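Tail fiber protein (Acinetobacter phage AM24, PDB 5W5P) forms a trimeric tailspike that probably recognises, and perhaps cleaves, the capsular polysaccharide of its Acinetobacter host. Local coordinates at residues A[111-114]-A[120-123]; A[139-144]-A[207-212]; A[488-493]-A[531-536]. All coordinates share one frame; numbering follows the deposited sequence.

Contact 1: A[111-114]-A[120-123]; sequences FGAD and DCSA
With chi1 at 73°, Cys121 holds SG between its own backbone N and carbonyl carbon; the torsion places only the sulfur, whereas it is the backbone that points CB at Ala113. The side chain also packs on Phe145 and Met147 of strand 144-147. The methyl carbon CB of Ala113 lies 3.7 Å from CB of Cys121, and Cys121 CB is also 3.9 Å from the backbone N of Asp114. The direct contact is therefore small and apolar, and both residues are buried.

A water adds a polar link beside this touch. It accepts from Asp114 N at 3.1 Å and donates to Asp120 O at 3.4 Å, so it links the two backbones, though weakly on the Asp120 side. The intervening loop is held by the Asp114 carboxylate: OD2 is hydrogen-bonded to Thr116 OG1, and OD1 receives the backbone N-H groups of Thr118 and Glu119.

On the helix side, Asp120 OD1 accepts from Ser122 N at 3.1 Å with an N-H...O angle of 154°. The donor sits well above the carboxylate plane, 66° out of it, and the bond makes an Asx turn that leads into helix 122-132, with Cys121 at the N-cap. The same OD1 takes a bond from Met148 N, and OD2 is bonded to Thr149 OG1. One aspartate thus shapes the approach to the helix and fastens it to the chain just beyond strand 144-147.

The example illustrates how a short loop can be pinned to a helix start by several modest interactions. The Gly112-Ala113-Asp114 sequence followed by a helix is reminiscent of the start of pectate-lyase-like domains, consistent with its place here just ahead of the first coil of a parallel beta-helix.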
loop_
_atom_site.group_PDB
_atom_site.type_symbol
_atom_site.label_atom_id
_atom_site.label_comp_id
_atom_site.label_asym_id
_atom_site.label_seq_id
_atom_site.Cartn_x
_atom_site.Cartn_y
_atom_site.Cartn_z
ATOM N N PHE A 111 -5.425 11.896 40.791
ATOM C CA PHE A 111 -4.956 11.045 41.874
ATOM C C PHE A 111 -3.578 11.430 42.387
ATOM O O PHE A 111 -3.052 10.751 43.276
ATOM C CB PHE A 111 -4.941 9.580 41.427
ATOM C CG PHE A 111 -6.271 9.078 40.957
ATOM C CD1 PHE A 111 -6.624 9.152 39.619
ATOM C CD2 PHE A 111 -7.172 8.533 41.857
ATOM C CE1 PHE A 111 -7.851 8.690 39.185
ATOM C CE2 PHE A 111 -8.401 8.071 41.431
ATOM C CZ PHE A 111 -8.739 8.148 40.093
ATOM N N GLY A 112 -2.976 12.481 41.849
ATOM C CA GLY A 112 -1.709 12.970 42.346
ATOM C C GLY A 112 -0.485 12.611 41.533
ATOM O O GLY A 112 0.623 12.655 42.078
ATOM N N ALA A 113 -0.641 12.260 40.258
ATOM C CA ALA A 113 0.514 11.964 39.421
ATOM C C ALA A 113 1.415 13.187 39.308
ATOM O O ALA A 113 0.967 14.273 38.932
ATOM C CB ALA A 113 0.062 11.508 38.033
ATOM N N ASP A 114 2.693 13.004 39.639
ATOM C CA ASP A 114 3.654 14.100 39.631
ATOM C C ASP A 114 3.861 14.618 38.213
ATOM O O ASP A 114 4.489 13.949 37.387
ATOM C CB ASP A 114 4.979 13.639 40.251
ATOM C CG ASP A 114 6.062 14.698 40.195
ATOM O OD1 ASP A 114 7.250 14.335 40.330
ATOM O OD2 ASP A 114 5.732 15.892 40.032
ATOM N N ASP A 120 7.977 8.507 40.514
ATOM C CA ASP A 120 7.197 7.532 39.766
ATOM C C ASP A 120 5.707 7.744 40.011
ATOM O O ASP A 120 5.249 7.719 41.155
ATOM C CB ASP A 120 7.619 6.121 40.177
ATOM C CG ASP A 120 6.883 5.038 39.408
ATOM O OD1 ASP A 120 6.445 5.300 38.265
ATOM O OD2 ASP A 120 6.747 3.922 39.957
ATOM N N CYS A 121 4.951 7.952 38.934
ATOM C CA CYS A 121 3.516 8.190 39.007
ATOM C C CYS A 121 2.702 6.992 38.531
ATOM O O CYS A 121 1.491 7.115 38.320
ATOM C CB CYS A 121 3.149 9.434 38.198
ATOM S SG CYS A 121 3.227 9.227 36.402
ATOM N N SER A 122 3.347 5.835 38.361
ATOM C CA SER A 122 2.667 4.668 37.803
ATOM C C SER A 122 1.467 4.251 38.644
ATOM O O SER A 122 0.446 3.810 38.101
ATOM C CB SER A 122 3.651 3.506 37.667
ATOM O OG SER A 122 4.525 3.707 36.570
ATOM N N ALA A 123 1.572 4.370 39.971
ATOM C CA ALA A 123 0.458 3.993 40.837
ATOM C C ALA A 123 -0.747 4.898 40.611
ATOM O O ALA A 123 -1.895 4.441 40.667
ATOM C CB ALA A 123 0.890 4.031 42.304
HETATM O O HOH W 1 3.606 10.653 41.370
#

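Contact 2: A[139-144]-A[207-212]; sequences GNADRS and GLRFQG
Polar approach comes first between Arg209 and Ala141. The guanidinium brings its edge to the carbonyl of Ala141, with NH2 3.5 Å from Ala141 O and the oxygen near the guanidinium plane. Arg143 O is more distant, 4.3 Å from Arg209 NH2, and comes in obliquely. Arg209 reaches this place with CG anti to its carbonyl carbon and a bend at chi3 (-69°), which swings the head group over to the turn.

Van der Waals contact accompanies the polar one: the same NH2 is 3.8 Å from CA and 3.9 Å from CB of Ala141, and so lies against these two carbons as well as the carbonyl.

Hydrogen bonds to other parts of the trimer fix the rest of the guanidinium. NE donates to Gly170 O, and NH1 donates to Asp161 O of the second subunit, so that a single arginine ties the chain just after strand 164-169 to the second subunit, with the Ala141 corner close by. Together these carbonyl oxygens help to hold the guanidinium in place.

Backbone bonding shapes the other partner. Residues Asn140 to Arg143 form a type I beta turn, closed by Arg143 N to Asn140 O at 3.1 Å, which presents Ala141 at its second position. The Arg143 side chain leads away from Arg209 to a salt bridge with Asp107, and its NH1 also binds Phe138 O.

The turn links strand 135-140 to strand 144-147, and strand 172-175 lies between the latter and strand 209-211. Arg209 therefore spans an intermediate coil to touch the corner two coils away. Stacked parallel strands joined by such corners are characteristic of a parallel beta-helix, the fold many phage tailspikes share, here near its N-terminal end.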
loop_
_atom_site.group_PDB
_atom_site.type_symbol
_atom_site.label_atom_id
_atom_site.label_comp_id
_atom_site.label_asym_id
_atom_site.label_seq_id
_atom_site.Cartn_x
_atom_site.Cartn_y
_atom_site.Cartn_z
ATOM N N GLY A 139 -2.862 15.033 29.473
ATOM C CA GLY A 139 -2.882 16.486 29.494
ATOM C C GLY A 139 -1.937 17.130 28.495
ATOM O O GLY A 139 -1.460 16.506 27.543
ATOM N N ASN A 140 -1.646 18.411 28.740
ATOM C CA ASN A 140 -0.955 19.249 27.770
ATOM C C ASN A 140 0.559 19.230 27.981
ATOM O O ASN A 140 1.085 18.601 28.904
ATOM C CB ASN A 140 -1.496 20.681 27.818
ATOM C CG ASN A 140 -1.201 21.390 29.138
ATOM O OD1 ASN A 140 -1.088 20.767 30.193
ATOM N ND2 ASN A 140 -1.088 22.704 29.076
ATOM N N ALA A 141 1.273 19.946 27.107
ATOM C CA ALA A 141 2.730 19.904 27.074
ATOM C C ALA A 141 3.377 20.478 28.325
ATOM O O ALA A 141 4.574 20.257 28.538
ATOM C CB ALA A 141 3.253 20.646 25.842
ATOM N N ASP A 142 2.630 21.199 29.157
ATOM C CA ASP A 142 3.198 21.706 30.395
ATOM C C ASP A 142 3.464 20.606 31.415
ATOM O O ASP A 142 4.141 20.864 32.416
ATOM C CB ASP A 142 2.275 22.766 30.999
ATOM C CG ASP A 142 2.708 24.177 30.645
ATOM O OD1 ASP A 142 3.777 24.607 31.129
ATOM O OD2 ASP A 142 1.987 24.847 29.870
ATOM N N ARG A 143 2.962 19.397 31.188
ATOM C CA ARG A 143 3.165 18.286 32.102
ATOM C C ARG A 143 4.228 17.337 31.561
ATOM O O ARG A 143 4.321 17.113 30.349
ATOM C CB ARG A 143 1.860 17.523 32.331
ATOM C CG ARG A 143 0.693 18.400 32.725
ATOM C CD ARG A 143 -0.611 17.699 32.418
ATOM N NE ARG A 143 -1.682 18.094 33.324
ATOM C CZ ARG A 143 -2.742 17.342 33.598
ATOM N NH1 ARG A 143 -2.871 16.143 33.041
ATOM N NH2 ARG A 143 -3.671 17.790 34.433
ATOM N N SER A 144 5.031 16.789 32.475
ATOM C CA SER A 144 6.020 15.758 32.168
ATOM C C SER A 144 5.945 14.725 33.282
ATOM O O SER A 144 6.259 15.038 34.433
ATOM C CB SER A 144 7.431 16.340 32.064
ATOM O OG SER A 144 7.622 17.042 30.848
ATOM N N GLY A 207 -1.211 12.347 20.768
ATOM C CA GLY A 207 -0.947 13.505 21.602
ATOM C C GLY A 207 -0.015 13.268 22.768
ATOM O O GLY A 207 -0.072 14.015 23.752
ATOM N N LEU A 208 0.846 12.251 22.688
ATOM C CA LEU A 208 1.749 11.888 23.772
ATOM C C LEU A 208 3.186 11.858 23.276
ATOM O O LEU A 208 3.462 11.455 22.141
ATOM C CB LEU A 208 1.405 10.518 24.354
ATOM C CG LEU A 208 0.232 10.439 25.320
ATOM C CD1 LEU A 208 0.027 8.997 25.738
ATOM C CD2 LEU A 208 0.474 11.339 26.528
ATOM N N ARG A 209 4.102 12.265 24.150
ATOM C CA ARG A 209 5.536 12.238 23.874
ATOM C C ARG A 209 6.183 11.284 24.870
ATOM O O ARG A 209 6.378 11.637 26.036
ATOM C CB ARG A 209 6.135 13.634 23.978
ATOM C CG ARG A 209 5.578 14.633 22.980
ATOM C CD ARG A 209 6.145 16.018 23.223
ATOM N NE ARG A 209 5.655 16.592 24.470
ATOM C CZ ARG A 209 6.391 17.327 25.302
ATOM N NH1 ARG A 209 7.665 17.575 25.028
ATOM N NH2 ARG A 209 5.850 17.817 26.410
ATOM N N PHE A 210 6.502 10.071 24.423
ATOM C CA PHE A 210 7.223 9.115 25.251
ATOM C C PHE A 210 8.715 9.352 25.079
ATOM O O PHE A 210 9.204 9.458 23.953
ATOM C CB PHE A 210 6.847 7.681 24.880
ATOM C CG PHE A 210 5.438 7.309 25.256
ATOM C CD1 PHE A 210 4.443 7.221 24.293
ATOM C CD2 PHE A 210 5.105 7.061 26.580
ATOM C CE1 PHE A 210 3.143 6.871 24.641
ATOM C CE2 PHE A 210 3.812 6.726 26.939
ATOM C CZ PHE A 210 2.828 6.630 25.968
ATOM N N GLN A 211 9.432 9.462 26.191
ATOM C CA GLN A 211 10.833 9.853 26.151
ATOM C C GLN A 211 11.633 9.063 27.174
ATOM O O GLN A 211 11.187 8.866 28.309
ATOM C CB GLN A 211 10.991 11.361 26.411
ATOM C CG GLN A 211 12.404 11.893 26.195
ATOM C CD GLN A 211 12.453 13.410 26.070
ATOM O OE1 GLN A 211 11.436 14.057 25.809
ATOM N NE2 GLN A 211 13.641 13.984 26.256
ATOM N N GLY A 212 12.817 8.603 26.757
ATOM C CA GLY A 212 13.785 8.018 27.655
ATOM C C GLY A 212 15.035 8.883 27.711
ATOM O O GLY A 212 15.218 9.803 26.907
#

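Contact 3: A[488-493]-A[531-536]; sequences SSRACT and ATTDVY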
loop_
_atom_site.group_PDB
_atom_site.type_symbol
_atom_site.label_atom_id
_atom_site.label_comp_id
_atom_site.label_asym_id
_atom_site.label_seq_id
_atom_site.Cartn_x
_atom_site.Cartn_y
_atom_site.Cartn_z
ATOM N N SER A 488 13.648 3.935 -38.289
ATOM C CA SER A 488 14.470 3.109 -37.412
ATOM C C SER A 488 13.653 2.246 -36.456
ATOM O O SER A 488 14.205 1.305 -35.879
ATOM C CB SER A 488 15.434 3.992 -36.618
ATOM O OG SER A 488 14.746 5.055 -35.984
ATOM N N SER A 489 12.362 2.527 -36.283
ATOM C CA SER A 489 11.523 1.740 -35.389
ATOM C C SER A 489 10.912 0.511 -36.048
ATOM O O SER A 489 10.345 -0.327 -35.340
ATOM C CB SER A 489 10.387 2.600 -34.821
ATOM O OG SER A 489 10.822 3.915 -34.553
ATOM N N ARG A 490 11.011 0.379 -37.372
ATOM C CA ARG A 490 10.206 -0.618 -38.071
ATOM C C ARG A 490 10.830 -2.009 -38.024
ATOM O O ARG A 490 10.150 -2.985 -37.693
ATOM C CB ARG A 490 9.984 -0.180 -39.518
ATOM C CG ARG A 490 9.373 1.203 -39.643
ATOM C CD ARG A 490 8.581 1.355 -40.924
ATOM N NE ARG A 490 7.971 2.677 -41.023
ATOM C CZ ARG A 490 8.366 3.620 -41.876
ATOM N NH1 ARG A 490 9.373 3.387 -42.708
ATOM N NH2 ARG A 490 7.754 4.796 -41.894
ATOM N N ALA A 491 12.117 -2.116 -38.349
ATOM C CA ALA A 491 12.748 -3.418 -38.532
ATOM C C ALA A 491 12.729 -4.236 -37.244
ATOM O O ALA A 491 12.764 -3.698 -36.133
ATOM C CB ALA A 491 14.189 -3.249 -39.017
ATOM N N CYS A 492 12.677 -5.555 -37.407
ATOM C CA CYS A 492 12.710 -6.484 -36.285
ATOM C C CYS A 492 12.952 -7.883 -36.830
ATOM O O CYS A 492 12.900 -8.123 -38.040
ATOM C CB CYS A 492 11.415 -6.432 -35.469
ATOM S SG CYS A 492 9.925 -6.849 -36.407
ATOM N N THR A 493 13.239 -8.804 -35.915
ATOM C CA THR A 493 13.311 -10.225 -36.214
ATOM C C THR A 493 12.420 -10.969 -35.230
ATOM O O THR A 493 12.002 -10.415 -34.206
ATOM C CB THR A 493 14.750 -10.752 -36.147
ATOM O OG1 THR A 493 15.324 -10.453 -34.869
ATOM C CG2 THR A 493 15.588 -10.111 -37.239
ATOM N N ALA A 531 12.085 6.790 -50.497
ATOM C CA ALA A 531 11.792 5.821 -49.452
ATOM C C ALA A 531 10.331 5.389 -49.505
ATOM O O ALA A 531 9.448 6.144 -49.921
ATOM C CB ALA A 531 12.117 6.403 -48.075
ATOM N N THR A 532 10.083 4.157 -49.080
ATOM C CA THR A 532 8.739 3.605 -49.034
ATOM C C THR A 532 8.430 3.138 -47.621
ATOM O O THR A 532 9.330 2.852 -46.826
ATOM C CB THR A 532 8.574 2.431 -50.007
ATOM O OG1 THR A 532 7.270 1.858 -49.843
ATOM C CG2 THR A 532 9.618 1.371 -49.724
ATOM N N THR A 533 7.131 3.057 -47.316
ATOM C CA THR A 533 6.690 2.534 -46.029
ATOM C C THR A 533 6.619 1.014 -46.004
ATOM O O THR A 533 6.549 0.433 -44.917
ATOM C CB THR A 533 5.317 3.095 -45.660
ATOM O OG1 THR A 533 4.350 2.671 -46.631
ATOM C CG2 THR A 533 5.349 4.615 -45.597
ATOM N N ASP A 534 6.615 0.364 -47.168
ATOM C CA ASP A 534 6.550 -1.091 -47.208
ATOM C C ASP A 534 7.769 -1.695 -46.522
ATOM O O ASP A 534 8.891 -1.205 -46.669
ATOM C CB ASP A 534 6.471 -1.589 -48.655
ATOM C CG ASP A 534 5.271 -1.035 -49.408
ATOM O OD1 ASP A 534 4.292 -0.614 -48.759
ATOM O OD2 ASP A 534 5.308 -1.027 -50.656
ATOM N N VAL A 535 7.543 -2.761 -45.762
ATOM C CA VAL A 535 8.617 -3.526 -45.142
ATOM C C VAL A 535 8.492 -4.975 -45.592
ATOM O O VAL A 535 7.381 -5.496 -45.742
ATOM C CB VAL A 535 8.593 -3.419 -43.604
ATOM C CG1 VAL A 535 9.060 -2.032 -43.171
ATOM C CG2 VAL A 535 7.205 -3.731 -43.065
ATOM N N TYR A 536 9.629 -5.623 -45.803
ATOM C CA TYR A 536 9.665 -6.935 -46.426
ATOM C C TYR A 536 10.104 -7.995 -45.425
ATOM O O TYR A 536 10.832 -7.712 -44.470
ATOM C CB TYR A 536 10.591 -6.917 -47.643
ATOM C CG TYR A 536 10.363 -5.703 -48.518
ATOM C CD1 TYR A 536 9.301 -5.662 -49.416
ATOM C CD2 TYR A 536 11.196 -4.592 -48.436
ATOM C CE1 TYR A 536 9.077 -4.554 -50.217
ATOM C CE2 TYR A 536 10.978 -3.477 -49.233
ATOM C CZ TYR A 536 9.915 -3.466 -50.122
ATOM O OH TYR A 536 9.687 -2.367 -50.921
#
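The Arg490 guanidinium is the flat group that meets Thr533 and Thr532. On one face it has CA of Thr533, 4.3 Å above the plane and offset toward the rim, while Thr532 O approaches NH1 obliquely at 4.2 Å. The firm polar partner is outside the pair: NH2 donates to Leu484 O, which helps to fix how the plane is turned.

Behind the head group, the aliphatic part of Arg490 does the packing. Its chain runs extended from CG to NE and crosses the side chain of Val535 at about a right angle. Val535 CG1 touches it twice, lying 4.1 Å from CD and 4.2 Å from CB of Arg490. CG1 comes to that position by standing anti to the carbonyl carbon of Val535 (chi1 -73°). Ile481 of helix 479-483 packs on both residues.

The loop ahead of Val535 is shaped by an ST turn, in which Asp534 N donates to Thr532 OG1 at 3.1 Å and 166°. The contact joins the starts of strands 492-503 and 535-546, which flank strand 509-523 in the C-terminal antiparallel sheet.

Chemically, the arginine acts here as a hydrocarbon spacer: the closest touches are loose methylene-to-methyl ones, and the charged end is anchored on Leu484 O, outside the two segments.

Overall arrangement
From the N terminus, contact 1 comes first and closes a tight loop of five residues, fastening the chain to the start of helix 122-132. That helix leads straight into strand 135-140, whose end belongs to contact 2, and the centres of these two contacts are only about 14 Å apart. Contact 2 closes a much longer loop of 62 residues, bringing early coils of the beta-helix together. Contact 3 follows far down the chain, with its centre about 71 Å from that of contact 2, on the opposite side of the chain's centre, and closes a loop of 37 residues in the C-terminal antiparallel sheet. The three are in series: none nests or crosses.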